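Phospho-2-dehydro-3-deoxyheptonate aldolase (Francisella tularensis, PDB 3TQK) probably catalyses the stereospecific condensation of phosphoenolpyruvate with D-erythrose 4-phosphate to 3-deoxy-D-arabino-heptulosonate 7-phosphate, the first step of chorismate biosynthesis. Local coordinates at residues A[194-198]-A[250-256]; A[226-231]-A[258-263]; A[200-206]-A[218-224]. One frame throughout, in Å; residues are numbered along the deposited sequence.

Interaction 1 (A[194-198]-A[250-256]); sequences VDAVK and KLKKADI. With CA (calcium ion), chain D.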
loop_
_atom_site.group_PDB
_atom_site.type_symbol
_atom_site.label_atom_id
_atom_site.label_comp_id
_atom_site.label_asym_id
_atom_site.label_seq_id
_atom_site.Cartn_x
_atom_site.Cartn_y
_atom_site.Cartn_z
ATOM N N VAL A 194 2.697 -8.012 -12.474
ATOM C CA VAL A 194 3.610 -9.122 -12.745
ATOM C C VAL A 194 4.727 -9.133 -11.702
ATOM O O VAL A 194 5.026 -10.180 -11.112
ATOM C CB VAL A 194 4.189 -9.064 -14.186
ATOM C CG1 VAL A 194 5.398 -10.015 -14.355
ATOM C CG2 VAL A 194 3.080 -9.373 -15.222
ATOM N N ASP A 195 5.303 -7.965 -11.433
ATOM C CA ASP A 195 6.304 -7.847 -10.366
ATOM C C ASP A 195 5.742 -8.349 -9.032
ATOM O O ASP A 195 6.442 -8.995 -8.253
ATOM C CB ASP A 195 6.778 -6.400 -10.167
ATOM C CG ASP A 195 7.350 -5.771 -11.421
ATOM O OD1 ASP A 195 7.810 -6.495 -12.334
ATOM O OD2 ASP A 195 7.334 -4.518 -11.487
ATOM N N ALA A 196 4.478 -8.055 -8.760
ATOM C CA ALA A 196 3.916 -8.382 -7.460
ATOM C C ALA A 196 3.735 -9.885 -7.346
ATOM O O ALA A 196 4.006 -10.474 -6.291
ATOM C CB ALA A 196 2.588 -7.660 -7.236
ATOM N N VAL A 197 3.237 -10.487 -8.419
ATOM C CA VAL A 197 3.098 -11.939 -8.479
ATOM C C VAL A 197 4.471 -12.590 -8.230
ATOM O O VAL A 197 4.596 -13.483 -7.397
ATOM C CB VAL A 197 2.510 -12.400 -9.834
ATOM C CG1 VAL A 197 2.650 -13.904 -10.002
ATOM C CG2 VAL A 197 1.039 -11.996 -9.955
ATOM N N LYS A 198 5.492 -12.107 -8.933
ATOM C CA LYS A 198 6.832 -12.642 -8.815
ATOM C C LYS A 198 7.342 -12.565 -7.379
ATOM O O LYS A 198 7.816 -13.566 -6.829
ATOM C CB LYS A 198 7.782 -11.878 -9.736
ATOM C CG LYS A 198 9.222 -12.392 -9.768
ATOM C CD LYS A 198 9.295 -13.853 -10.160
ATOM C CE LYS A 198 10.722 -14.273 -10.543
ATOM N NZ LYS A 198 10.771 -15.752 -10.710
ATOM N N LYS A 250 4.934 -10.735 -20.463
ATOM C CA LYS A 250 5.564 -10.150 -19.278
ATOM C C LYS A 250 5.781 -11.221 -18.209
ATOM O O LYS A 250 6.864 -11.304 -17.611
ATOM C CB LYS A 250 4.730 -8.982 -18.732
ATOM C CG LYS A 250 4.861 -7.671 -19.531
ATOM C CD LYS A 250 3.860 -6.617 -19.024
ATOM C CE LYS A 250 4.240 -5.167 -19.391
ATOM N NZ LYS A 250 3.909 -4.719 -20.782
ATOM N N LEU A 251 4.757 -12.046 -17.993
ATOM C CA LEU A 251 4.839 -13.173 -17.064
ATOM C C LEU A 251 5.971 -14.149 -17.428
ATOM O O LEU A 251 6.804 -14.479 -16.587
ATOM C CB LEU A 251 3.490 -13.919 -16.989
ATOM C CG LEU A 251 2.352 -13.174 -16.282
ATOM C CD1 LEU A 251 0.981 -13.753 -16.647
ATOM C CD2 LEU A 251 2.557 -13.191 -14.776
ATOM N N LYS A 252 6.007 -14.603 -18.675
ATOM C CA LYS A 252 7.093 -15.510 -19.116
ATOM C C LYS A 252 8.496 -14.953 -18.848
ATOM O O LYS A 252 9.374 -15.703 -18.421
ATOM C CB LYS A 252 6.951 -15.912 -20.598
ATOM C CG LYS A 252 5.734 -16.819 -20.906
ATOM C CD LYS A 252 5.670 -18.095 -20.025
ATOM C CE LYS A 252 4.381 -18.891 -20.270
ATOM N NZ LYS A 252 4.250 -19.258 -21.721
ATOM N N LYS A 253 8.694 -13.652 -19.069
ATOM C CA LYS A 253 9.963 -12.993 -18.719
ATOM C C LYS A 253 10.337 -13.144 -17.229
ATOM O O LYS A 253 11.521 -13.260 -16.892
ATOM C CB LYS A 253 9.931 -11.496 -19.072
ATOM C CG LYS A 253 10.638 -11.116 -20.362
ATOM C CD LYS A 253 10.967 -9.598 -20.420
ATOM C CE LYS A 253 11.523 -9.213 -21.810
ATOM N NZ LYS A 253 11.854 -7.764 -21.961
ATOM N N ALA A 254 9.336 -13.143 -16.348
ATOM C CA ALA A 254 9.554 -13.336 -14.905
ATOM C C ALA A 254 9.542 -14.818 -14.489
ATOM O O ALA A 254 9.583 -15.133 -13.291
ATOM C CB ALA A 254 8.500 -12.547 -14.094
ATOM N N ASP A 255 9.482 -15.719 -15.470
ATOM C CA ASP A 255 9.416 -17.161 -15.229
ATOM C C ASP A 255 8.208 -17.521 -14.375
ATOM O O ASP A 255 8.305 -18.342 -13.452
ATOM C CB ASP A 255 10.719 -17.654 -14.574
ATOM C CG ASP A 255 10.909 -19.167 -14.686
ATOM O OD1 ASP A 255 10.061 -19.851 -15.317
ATOM O OD2 ASP A 255 11.923 -19.678 -14.149
ATOM N N ILE A 256 7.078 -16.874 -14.668
ATOM C CA ILE A 256 5.808 -17.159 -14.004
ATOM C C ILE A 256 4.889 -17.753 -15.058
ATOM O O ILE A 256 4.710 -17.174 -16.127
ATOM C CB ILE A 256 5.168 -15.883 -13.401
ATOM C CG1 ILE A 256 6.046 -15.321 -12.271
ATOM C CG2 ILE A 256 3.726 -16.168 -12.934
ATOM C CD1 ILE A 256 6.268 -16.275 -11.051
HETATM CA CA CA D . 11.401 -22.157 -15.649
HETATM O O HOH W 1 9.767 -23.166 -14.598
#
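Val194 is the bump of this helix-to-helix contact, and the hollow it fills lies between Lys250 and Leu251 in the last turn of helix 241-253 and Ala254 just after it. Its two methyls divide the work. CG1, anti to the backbone N (chi1 166°), rests on both the carbonyl oxygen of Lys250 and the methyl of Ala254, 4.0 Å from Ala254 CB. CG2 settles against the other wall, where it meets Leu251 CD2 at 3.9 Å and Lys250 CB at the same distance. Only the root of the Lys250 side chain takes part; the two side chains cross at about a right angle, and beyond CB the lysine leads away to pair its ammonium with Asp246.

One turn further on, the partner is no longer a helix face but the chain leaving it. Val197 CG1 lies 3.9 Å from Ile256 CG2, two branched side chains meeting aslant. Lys198 reaches across to the end of the helix: a bend at chi2 (57°) lays its CD 4.0 Å from Ile256 CD1. There Lys198 NZ donates to Ala254 O over 2.9 Å, tilted 22° from the carbonyl plane; the methylenes pack on Ile256 while the ammonium takes up a carbonyl at the helix C-terminus. Thr98 of the second subunit also packs on Lys198.

The helix stops in a Schellman motif, with Asp255 at positive phi as the C-prime residue and Ile256 N returning to Leu251 O. This turn sends Ile256 inward and Asp255 outward, where Asp255 OD1 binds a calcium ion at 2.7 Å. Beneath, Val194 and Leu251 both rest on Val228. Neighbouring outer helices packed side by side over the strands, here helix 191-200 against helix 241-253, are characteristic of the TIM barrel to which this enzyme belongs.

Interaction 2 (A[226-231]-A[258-263]); sequences GHVILR and TKVMID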
loop_
_atom_site.group_PDB
_atom_site.type_symbol
_atom_site.label_atom_id
_atom_site.label_comp_id
_atom_site.label_asym_id
_atom_site.label_seq_id
_atom_site.Cartn_x
_atom_site.Cartn_y
_atom_site.Cartn_z
ATOM N N GLY A 226 -0.203 -17.302 -7.455
ATOM C CA GLY A 226 -0.444 -15.901 -7.727
ATOM C C GLY A 226 -0.589 -15.667 -9.214
ATOM O O GLY A 226 0.048 -16.340 -10.034
ATOM N N HIS A 227 -1.414 -14.696 -9.570
ATOM C CA HIS A 227 -1.623 -14.359 -10.971
ATOM C C HIS A 227 -2.107 -12.918 -11.109
ATOM O O HIS A 227 -2.527 -12.291 -10.135
ATOM C CB HIS A 227 -2.672 -15.284 -11.547
ATOM C CG HIS A 227 -4.020 -15.068 -10.951
ATOM N ND1 HIS A 227 -4.891 -14.107 -11.419
ATOM C CD2 HIS A 227 -4.623 -15.644 -9.888
ATOM C CE1 HIS A 227 -5.981 -14.115 -10.677
ATOM N NE2 HIS A 227 -5.845 -15.039 -9.741
ATOM N N VAL A 228 -2.081 -12.421 -12.337
ATOM C CA VAL A 228 -2.536 -11.077 -12.651
ATOM C C VAL A 228 -4.044 -11.058 -12.879
ATOM O O VAL A 228 -4.625 -12.027 -13.403
ATOM C CB VAL A 228 -1.826 -10.545 -13.918
ATOM C CG1 VAL A 228 -2.372 -9.190 -14.332
ATOM C CG2 VAL A 228 -0.339 -10.465 -13.668
ATOM N N ILE A 229 -4.667 -9.962 -12.449
ATOM C CA ILE A 229 -6.034 -9.621 -12.816
ATOM C C ILE A 229 -5.961 -8.373 -13.667
ATOM O O ILE A 229 -5.405 -7.373 -13.228
ATOM C CB ILE A 229 -6.901 -9.289 -11.587
ATOM C CG1 ILE A 229 -6.915 -10.453 -10.596
ATOM C CG2 ILE A 229 -8.336 -8.910 -12.029
ATOM C CD1 ILE A 229 -7.356 -10.065 -9.205
ATOM N N LEU A 230 -6.526 -8.422 -14.869
ATOM C CA LEU A 230 -6.585 -7.250 -15.752
ATOM C C LEU A 230 -7.924 -6.538 -15.529
ATOM O O LEU A 230 -8.973 -7.151 -15.639
ATOM C CB LEU A 230 -6.426 -7.658 -17.216
ATOM C CG LEU A 230 -5.101 -8.324 -17.621
ATOM C CD1 LEU A 230 -5.184 -8.871 -19.046
ATOM C CD2 LEU A 230 -3.922 -7.363 -17.471
ATOM N N ARG A 231 -7.875 -5.244 -15.231
ATOM C CA ARG A 231 -9.057 -4.492 -14.791
ATOM C C ARG A 231 -9.106 -3.058 -15.307
ATOM O O ARG A 231 -9.787 -2.218 -14.728
ATOM C CB ARG A 231 -9.143 -4.487 -13.250
ATOM C CG ARG A 231 -7.856 -4.111 -12.532
ATOM C CD ARG A 231 -7.534 -2.614 -12.547
ATOM N NE ARG A 231 -8.470 -1.835 -11.734
ATOM C CZ ARG A 231 -8.618 -0.515 -11.794
ATOM N NH1 ARG A 231 -7.908 0.221 -12.638
ATOM N NH2 ARG A 231 -9.494 0.077 -10.994
ATOM N N THR A 258 1.581 -18.980 -14.444
ATOM C CA THR A 258 0.155 -18.885 -14.136
ATOM C C THR A 258 -0.552 -18.087 -15.215
ATOM O O THR A 258 0.080 -17.308 -15.935
ATOM C CB THR A 258 -0.103 -18.233 -12.771
ATOM O OG1 THR A 258 0.437 -16.899 -12.740
ATOM C CG2 THR A 258 0.515 -19.077 -11.663
ATOM N N LYS A 259 -1.863 -18.284 -15.329
ATOM C CA LYS A 259 -2.636 -17.652 -16.406
ATOM C C LYS A 259 -3.284 -16.332 -15.965
ATOM O O LYS A 259 -3.059 -15.865 -14.850
ATOM C CB LYS A 259 -3.696 -18.619 -16.952
ATOM C CG LYS A 259 -3.193 -20.004 -17.308
ATOM C CD LYS A 259 -2.206 -20.027 -18.439
ATOM C CE LYS A 259 -2.086 -21.459 -18.962
ATOM N NZ LYS A 259 -1.315 -21.526 -20.208
ATOM N N VAL A 260 -4.094 -15.755 -16.854
ATOM C CA VAL A 260 -4.648 -14.412 -16.688
ATOM C C VAL A 260 -6.127 -14.457 -16.328
ATOM O O VAL A 260 -6.890 -15.223 -16.915
ATOM C CB VAL A 260 -4.501 -13.612 -18.008
ATOM C CG1 VAL A 260 -5.229 -12.290 -17.934
ATOM C CG2 VAL A 260 -3.024 -13.395 -18.343
HETATM N N MSE A 261 -6.514 -13.635 -15.361
HETATM C CA MSE A 261 -7.911 -13.367 -15.050
HETATM C C MSE A 261 -8.280 -11.964 -15.547
HETATM O O MSE A 261 -7.466 -11.037 -15.451
HETATM C CB MSE A 261 -8.149 -13.457 -13.539
HETATM C CG MSE A 261 -9.532 -12.956 -13.087
HETATM SE SE MSE A 261 -9.832 -13.181 -11.179
HETATM C CE MSE A 261 -9.860 -15.147 -11.061
ATOM N N ILE A 262 -9.507 -11.798 -16.049
ATOM C CA ILE A 262 -9.970 -10.490 -16.510
ATOM C C ILE A 262 -11.220 -10.014 -15.755
ATOM O O ILE A 262 -12.227 -10.702 -15.692
ATOM C CB ILE A 262 -10.235 -10.486 -18.032
ATOM C CG1 ILE A 262 -9.031 -11.069 -18.781
ATOM C CG2 ILE A 262 -10.528 -9.061 -18.520
ATOM C CD1 ILE A 262 -9.164 -11.090 -20.276
ATOM N N ASP A 263 -11.140 -8.822 -15.187
ATOM C CA ASP A 263 -12.286 -8.186 -14.538
ATOM C C ASP A 263 -13.169 -7.615 -15.631
ATOM O O ASP A 263 -12.706 -6.791 -16.405
ATOM C CB ASP A 263 -11.796 -7.067 -13.614
ATOM C CG ASP A 263 -12.882 -6.552 -12.659
ATOM O OD1 ASP A 263 -14.085 -6.774 -12.919
ATOM O OD2 ASP A 263 -12.518 -5.911 -11.640
HETATM O O HOH W 2 -0.822 -14.629 -14.068
#
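Leu230 is gripped through both its N-H and its C=O by the strand beside it: Leu230 N donates to Met261 O at 2.8 Å, and Leu230 O receives Asp263 N at the same length. One step back, Met261 N donates to Val228 O over 3.2 Å. That oxygen has a second donor, His227 ND1, 2.9 Å from Val228 O; the oxygen lies nearly in the imidazole plane, but ND1 stands above the carbonyl plane, 68° out of it, well apart from the backbone donor.

Toward the strand beginnings the direct pairing gives way to a side chain and a water. Thr258 OG1, placed between its own backbone N and carbonyl carbon (chi1 60°), donates in the carbonyl plane to Gly226 O at 2.8 Å. The water accepts from Val228 N and donates to Thr258 OG1 and Lys259 O, bridging the two chains, whose CA atoms are farther apart here than at Ile229 and Met261.

Packing differs on the two faces. On the face of Ile229 and Met261, the selenomethionine's SE runs alongside Ile229 CG1 at 4.0 Å and sits at the edge of the His227 ring, 5.1 Å from its centroid. The imidazole also makes an edge-to-face contact with Phe294 and bonds to Trp156 through NE2. On the face of Leu230 and Ile262, Leu230 CD1 meets Val260 CG1 at 3.6 Å, and helix 241-253 closes over Val260 and Ile262.

At the far end Asp263 CB touches Arg231 CB, while the Asp263 carboxylate turns to Lys183 and to the ND1 of His266, a manganese ligand. The parallel pair, sixth and seventh barrel strands in a beta-alpha-beta crossover, thus changes character along its length: at the start one water and a threonine hydroxyl link the two chains, and the directly bonded end holds a second-shell carboxylate that probably helps orient the metal-binding histidine.

Interaction 3 (A[200-206]-A[218-224]); sequences ATYPHHF and FATKGNQ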
loop_
_atom_site.group_PDB
_atom_site.type_symbol
_atom_site.label_atom_id
_atom_site.label_comp_id
_atom_site.label_asym_id
_atom_site.label_seq_id
_atom_site.Cartn_x
_atom_site.Cartn_y
_atom_site.Cartn_z
ATOM N N ALA A 200 5.673 -12.317 -4.656
ATOM C CA ALA A 200 4.854 -13.139 -3.765
ATOM C C ALA A 200 5.216 -14.636 -3.790
ATOM O O ALA A 200 4.863 -15.375 -2.856
ATOM C CB ALA A 200 3.360 -12.938 -4.080
ATOM N N THR A 201 5.898 -15.087 -4.844
ATOM C CA THR A 201 6.390 -16.471 -4.900
ATOM C C THR A 201 7.548 -16.729 -3.921
ATOM O O THR A 201 7.825 -17.887 -3.603
ATOM C CB THR A 201 6.895 -16.903 -6.323
ATOM O OG1 THR A 201 8.018 -16.098 -6.713
ATOM C CG2 THR A 201 5.788 -16.821 -7.376
ATOM N N TYR A 202 8.226 -15.675 -3.457
ATOM C CA TYR A 202 9.381 -15.833 -2.581
ATOM C C TYR A 202 9.026 -15.932 -1.115
ATOM O O TYR A 202 7.965 -15.475 -0.702
ATOM C CB TYR A 202 10.347 -14.672 -2.762
ATOM C CG TYR A 202 11.082 -14.714 -4.086
ATOM C CD1 TYR A 202 12.253 -15.445 -4.234
ATOM C CD2 TYR A 202 10.600 -14.020 -5.181
ATOM C CE1 TYR A 202 12.935 -15.473 -5.461
ATOM C CE2 TYR A 202 11.250 -14.038 -6.385
ATOM C CZ TYR A 202 12.411 -14.762 -6.529
ATOM O OH TYR A 202 13.026 -14.757 -7.746
ATOM N N PRO A 203 9.924 -16.520 -0.310
ATOM C CA PRO A 203 9.741 -16.452 1.127
ATOM C C PRO A 203 10.089 -15.046 1.614
ATOM O O PRO A 203 10.976 -14.387 1.059
ATOM C CB PRO A 203 10.729 -17.502 1.680
ATOM C CG PRO A 203 11.363 -18.165 0.475
ATOM C CD PRO A 203 11.161 -17.237 -0.673
ATOM N N HIS A 204 9.381 -14.592 2.632
ATOM C CA HIS A 204 9.595 -13.273 3.193
ATOM C C HIS A 204 9.555 -13.370 4.720
ATOM O O HIS A 204 8.865 -14.232 5.281
ATOM C CB HIS A 204 8.485 -12.310 2.718
ATOM C CG HIS A 204 8.572 -11.940 1.270
ATOM N ND1 HIS A 204 9.379 -10.926 0.811
ATOM C CD2 HIS A 204 7.962 -12.458 0.176
ATOM C CE1 HIS A 204 9.259 -10.828 -0.504
ATOM N NE2 HIS A 204 8.391 -11.738 -0.914
ATOM N N HIS A 205 10.309 -12.493 5.376
ATOM C CA HIS A 205 10.120 -12.197 6.785
ATOM C C HIS A 205 9.454 -10.825 6.858
ATOM O O HIS A 205 9.949 -9.866 6.276
ATOM C CB HIS A 205 11.460 -12.182 7.525
ATOM C CG HIS A 205 11.996 -13.542 7.851
ATOM N ND1 HIS A 205 12.396 -14.439 6.882
ATOM C CD2 HIS A 205 12.227 -14.147 9.041
ATOM C CE1 HIS A 205 12.839 -15.542 7.460
ATOM N NE2 HIS A 205 12.760 -15.385 8.770
ATOM N N PHE A 206 8.316 -10.734 7.538
ATOM C CA PHE A 206 7.627 -9.448 7.689
ATOM C C PHE A 206 6.812 -9.381 8.965
ATOM O O PHE A 206 6.516 -10.402 9.566
ATOM C CB PHE A 206 6.735 -9.172 6.478
ATOM C CG PHE A 206 5.416 -9.924 6.472
ATOM C CD1 PHE A 206 5.367 -11.285 6.243
ATOM C CD2 PHE A 206 4.224 -9.247 6.629
ATOM C CE1 PHE A 206 4.152 -11.954 6.209
ATOM C CE2 PHE A 206 3.018 -9.903 6.580
ATOM C CZ PHE A 206 2.985 -11.260 6.376
ATOM N N PHE A 218 6.585 -12.876 10.875
ATOM C CA PHE A 218 6.131 -14.035 10.111
ATOM C C PHE A 218 7.173 -14.395 9.037
ATOM O O PHE A 218 7.550 -13.542 8.238
ATOM C CB PHE A 218 4.792 -13.736 9.426
ATOM C CG PHE A 218 3.561 -13.921 10.299
ATOM C CD1 PHE A 218 3.619 -13.885 11.679
ATOM C CD2 PHE A 218 2.317 -14.083 9.696
ATOM C CE1 PHE A 218 2.465 -14.047 12.458
ATOM C CE2 PHE A 218 1.160 -14.235 10.452
ATOM C CZ PHE A 218 1.245 -14.216 11.857
ATOM N N ALA A 219 7.652 -15.639 9.050
ATOM C CA ALA A 219 8.460 -16.186 7.972
ATOM C C ALA A 219 7.554 -16.980 7.051
ATOM O O ALA A 219 6.990 -18.000 7.460
ATOM C CB ALA A 219 9.596 -17.093 8.518
ATOM N N THR A 220 7.417 -16.518 5.813
ATOM C CA THR A 220 6.535 -17.160 4.857
ATOM C C THR A 220 7.283 -18.099 3.933
ATOM O O THR A 220 8.511 -18.064 3.850
ATOM C CB THR A 220 5.777 -16.134 3.999
ATOM O OG1 THR A 220 6.677 -15.499 3.085
ATOM C CG2 THR A 220 5.093 -15.100 4.873
ATOM N N LYS A 221 6.507 -18.920 3.230
ATOM C CA LYS A 221 7.005 -19.918 2.282
ATOM C C LYS A 221 6.977 -19.444 0.840
ATOM O O LYS A 221 7.644 -20.024 -0.019
ATOM C CB LYS A 221 6.156 -21.194 2.390
ATOM C CG LYS A 221 6.714 -22.198 3.403
ATOM C CD LYS A 221 5.651 -22.780 4.343
ATOM C CE LYS A 221 4.905 -23.959 3.742
ATOM N NZ LYS A 221 4.244 -24.779 4.820
ATOM N N GLY A 222 6.186 -18.414 0.575
ATOM C CA GLY A 222 5.898 -17.971 -0.784
ATOM C C GLY A 222 4.594 -18.574 -1.263
ATOM O O GLY A 222 4.172 -19.609 -0.763
ATOM N N ASN A 223 3.968 -17.929 -2.243
ATOM C CA ASN A 223 2.682 -18.364 -2.769
ATOM C C ASN A 223 2.817 -18.627 -4.249
ATOM O O ASN A 223 3.029 -17.699 -5.026
ATOM C CB ASN A 223 1.604 -17.295 -2.505
ATOM C CG ASN A 223 0.212 -17.827 -2.694
ATOM O OD1 ASN A 223 -0.015 -18.705 -3.530
ATOM N ND2 ASN A 223 -0.736 -17.325 -1.901
ATOM N N GLN A 224 2.702 -19.888 -4.655
ATOM C CA GLN A 224 2.944 -20.226 -6.058
ATOM C C GLN A 224 1.655 -20.164 -6.880
ATOM O O GLN A 224 1.681 -20.477 -8.064
ATOM C CB GLN A 224 3.640 -21.602 -6.207
ATOM C CG GLN A 224 4.880 -21.830 -5.308
ATOM C CD GLN A 224 5.880 -20.670 -5.316
ATOM O OE1 GLN A 224 6.410 -20.277 -4.270
ATOM N NE2 GLN A 224 6.159 -20.138 -6.500
HETATM O O HOH W 3 10.580 -17.073 5.063
#
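His205 and Ala219 form a non-hydrogen-bonded antiparallel pair, flanked by the hydrogen-bonded pair Phe206 and Phe218 and by Thr220 N donating to His204 O at 2.8 Å. Beyond the strands the two chains stay together: Asn223 N reaches Ala200 O over 2.8 Å, and Gly222, at a phi of 96°, sets its CA against Thr201 O.

Ala219 CB stands over one face of the His205 imidazole, 3.8 Å from the centroid, a CH-pi contact; Tyr114 of the second subunit stacks with the same ring. On the face of Phe206 and Phe218, Phe206 CE1 meets Phe218 CB at 3.7 Å. The methyl of Thr220 comes to the edge of the Phe206 ring, with CG2 3.5 Å from CE1. Thr220 OG1, held between its backbone N and carbonyl carbon (chi1 71°), accepts from His204 N at 2.9 Å and also bonds to Ser174.

The chemistry implies that the hairpin takes part in the subunit interface: His204 and His205 bond to Lys102 and Lys11 of the second subunit, and residues 218-220 pair antiparallel with one of its strands, continuing the sheet across the dimer.

Overall arrangement
Interaction 2 is the innermost of the three, about 11 Å between its centre and that of the chain, against 20 Å for interaction 1 and 21 Å for interaction 3. Interaction 1 lies directly upon it: Val197 CG2 is 3.5 Å from His227 C, helix over strand. Interaction 3, nested in the loop that interaction 1 closes, meets it where Ile256 CD1 approaches Thr201 CG2 at 3.7 Å, and both reach the second subunit. The two metals mark different regions. Manganese, bound by Cys58, His266, Glu299 and Asp322, lies about 7 Å from the side chain of Asp263, whereas the calcium sits outside the barrel beside Asp255.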